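Side-chain contact in TssK (Serratia sp. FS14, PDB 5Y0E), which probably serves as a baseplate component of the bacterial type VI secretion system: residues Gln52-Leu55 and Arg56-Lys59. Numbering follows the deposited sequence.
Sequences QTLL and RQGK
Leu54 and Lys59 meet through their aliphatic parts at the end of a tight turn: CD2 of Leu54 lies 4.0 Å from CD of Lys59, and the two side chains pass each other at a slant. Lys59 brings its CB close to this leucine as well, while the remainder of its chain bends near its end and carries the amino group away. Arg56 lays its side chain against a backbone carbonyl. CG lies beside the backbone N (chi1 -36°), anti to the carbonyl carbon; its chain runs back over the preceding turn, and CG comes to 3.2 Å from Thr53 O; the guanidinium stands obliquely to that same oxygen.

Backbone hydrogen bonds hold the turn, each joining residues three apart. The first runs from Leu55 N to Gln52 O, 2.8 Å. Gln57 N donates to Leu54 O over 3.1 Å, at 158° at the hydrogen. The bonds from Arg56 N to Thr53 O and from Gly58 N to Leu55 O, both 3.4 Å long, are weak. A CA-H...O contact from Leu55 CA to Lys59 O, 3.6 Å, adds to the closure. Gly58 has a positive phi (71°), a conformation that favours glycine, and here the chain leaves the coil for strand 59-60.

At the start, OD2 of Asp51 accepts hydrogen bonds from both Thr53 OG1 and Leu54 N; the buried Leu55 side chain packs on Leu180 and Leu182 of strand 180-182. The arrangement is that of consecutive overlapping turns with i to i+3 backbone bonds, closed by a glycine of positive phi, here forming the connection between strands 44-50 and 59-60.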
ATOM      1  N   GLN A  52     -30.416   7.934  13.531  1.00 63.37           N
ATOM      2  CA  GLN A  52     -30.616   9.360  13.347  1.00 63.05           C
ATOM      3  C   GLN A  52     -31.957   9.804  13.907  1.00 66.73           C
ATOM      4  O   GLN A  52     -32.068  10.898  14.470  1.00 67.79           O
ATOM      5  CB  GLN A  52     -30.517   9.690  11.866  1.00 63.46           C
ATOM      6  CG  GLN A  52     -29.148   9.455  11.312  1.00 64.59           C
ATOM      7  CD  GLN A  52     -28.206  10.570  11.688  1.00 69.60           C
ATOM      8  OE1 GLN A  52     -28.618  11.726  11.819  1.00 66.00           O
ATOM      9  NE2 GLN A  52     -26.932  10.233  11.876  1.00 69.97           N
ATOM     10  N   THR A  53     -32.979   8.961  13.753  1.00 65.49           N
ATOM     11  CA  THR A  53     -34.309   9.296  14.236  1.00 63.82           C
ATOM     12  C   THR A  53     -34.291   9.632  15.721  1.00 62.97           C
ATOM     13  O   THR A  53     -34.931  10.590  16.152  1.00 66.93           O
ATOM     14  CB  THR A  53     -35.264   8.140  13.959  1.00 65.38           C
ATOM     15  OG1 THR A  53     -35.086   7.136  14.960  1.00 70.81           O
ATOM     16  CG2 THR A  53     -34.963   7.520  12.614  1.00 67.75           C
ATOM     17  N   LEU A  54     -33.554   8.873  16.518  1.00 60.77           N
ATOM     18  CA  LEU A  54     -33.499   9.186  17.937  1.00 60.89           C
ATOM     19  C   LEU A  54     -32.609  10.369  18.251  1.00 62.65           C
ATOM     20  O   LEU A  54     -32.628  10.850  19.386  1.00 65.14           O
ATOM     21  CB  LEU A  54     -33.019   7.984  18.739  1.00 62.88           C
ATOM     22  CG  LEU A  54     -34.077   7.332  19.628  1.00 62.14           C
ATOM     23  CD1 LEU A  54     -35.107   6.622  18.798  1.00 63.17           C
ATOM     24  CD2 LEU A  54     -33.427   6.370  20.589  1.00 61.34           C
ATOM     25  N   LEU A  55     -31.814  10.839  17.296  1.00 63.88           N
ATOM     26  CA  LEU A  55     -31.028  12.033  17.554  1.00 60.94           C
ATOM     27  C   LEU A  55     -31.921  13.184  17.937  1.00 64.49           C
ATOM     28  O   LEU A  55     -31.503  14.087  18.664  1.00 65.90           O
ATOM     29  CB  LEU A  55     -30.219  12.409  16.331  1.00 59.77           C
ATOM     30  CG  LEU A  55     -28.926  11.642  16.255  1.00 58.83           C
ATOM     31  CD1 LEU A  55     -28.233  12.029  14.999  1.00 61.09           C
ATOM     32  CD2 LEU A  55     -28.101  11.985  17.458  1.00 56.34           C
ATOM     33  N   ARG A  56     -33.157  13.151  17.478  1.00 66.86           N
ATOM     34  CA  ARG A  56     -34.078  14.249  17.665  1.00 66.08           C
ATOM     35  C   ARG A  56     -34.668  14.291  19.052  1.00 66.70           C
ATOM     36  O   ARG A  56     -35.551  15.108  19.303  1.00 72.90           O
ATOM     37  CB  ARG A  56     -35.185  14.147  16.638  1.00 67.29           C
ATOM     38  CG  ARG A  56     -34.646  13.634  15.332  1.00 72.06           C
ATOM     39  CD  ARG A  56     -35.608  13.838  14.206  1.00 73.08           C
ATOM     40  NE  ARG A  56     -36.815  13.049  14.368  1.00 74.49           N
ATOM     41  CZ  ARG A  56     -37.463  12.479  13.356  1.00 84.40           C
ATOM     42  NH1 ARG A  56     -36.998  12.608  12.120  1.00 84.42           N
ATOM     43  NH2 ARG A  56     -38.566  11.772  13.575  1.00 84.50           N
ATOM     44  N   GLN A  57     -34.213  13.453  19.965  1.00 64.84           N
ATOM     45  CA  GLN A  57     -34.742  13.504  21.318  1.00 61.86           C
ATOM     46  C   GLN A  57     -33.625  13.567  22.343  1.00 64.38           C
ATOM     47  O   GLN A  57     -33.810  13.175  23.493  1.00 66.86           O
ATOM     48  CB  GLN A  57     -35.646  12.312  21.591  1.00 67.47           C
ATOM     49  CG  GLN A  57     -36.276  11.759  20.346  1.00 67.18           C
ATOM     50  CD  GLN A  57     -36.998  10.449  20.606  1.00 74.38           C
ATOM     51  OE1 GLN A  57     -36.931   9.906  21.708  1.00 80.56           O
ATOM     52  NE2 GLN A  57     -37.673   9.919  19.586  1.00 69.57           N
ATOM     53  N   GLY A  58     -32.461  14.061  21.943  1.00 64.14           N
ATOM     54  CA  GLY A  58     -31.375  14.130  22.884  1.00 63.86           C
ATOM     55  C   GLY A  58     -30.803  12.791  23.232  1.00 62.07           C
ATOM     56  O   GLY A  58     -30.190  12.644  24.287  1.00 62.20           O
ATOM     57  N   LYS A  59     -30.981  11.809  22.365  1.00 60.45           N
ATOM     58  CA  LYS A  59     -30.507  10.459  22.611  1.00 60.99           C
ATOM     59  C   LYS A  59     -29.486  10.074  21.553  1.00 58.90           C
ATOM     60  O   LYS A  59     -29.703  10.298  20.356  1.00 57.53           O
ATOM     61  CB  LYS A  59     -31.676   9.463  22.624  1.00 65.22           C
ATOM     62  CG  LYS A  59     -32.566   9.563  23.876  1.00 68.10           C
ATOM     63  CD  LYS A  59     -33.788   8.670  23.782  1.00 67.36           C
ATOM     64  CE  LYS A  59     -34.821   8.998  24.858  1.00 72.37           C
ATOM     65  NZ  LYS A  59     -34.443   8.530  26.216  1.00 70.13           N
TER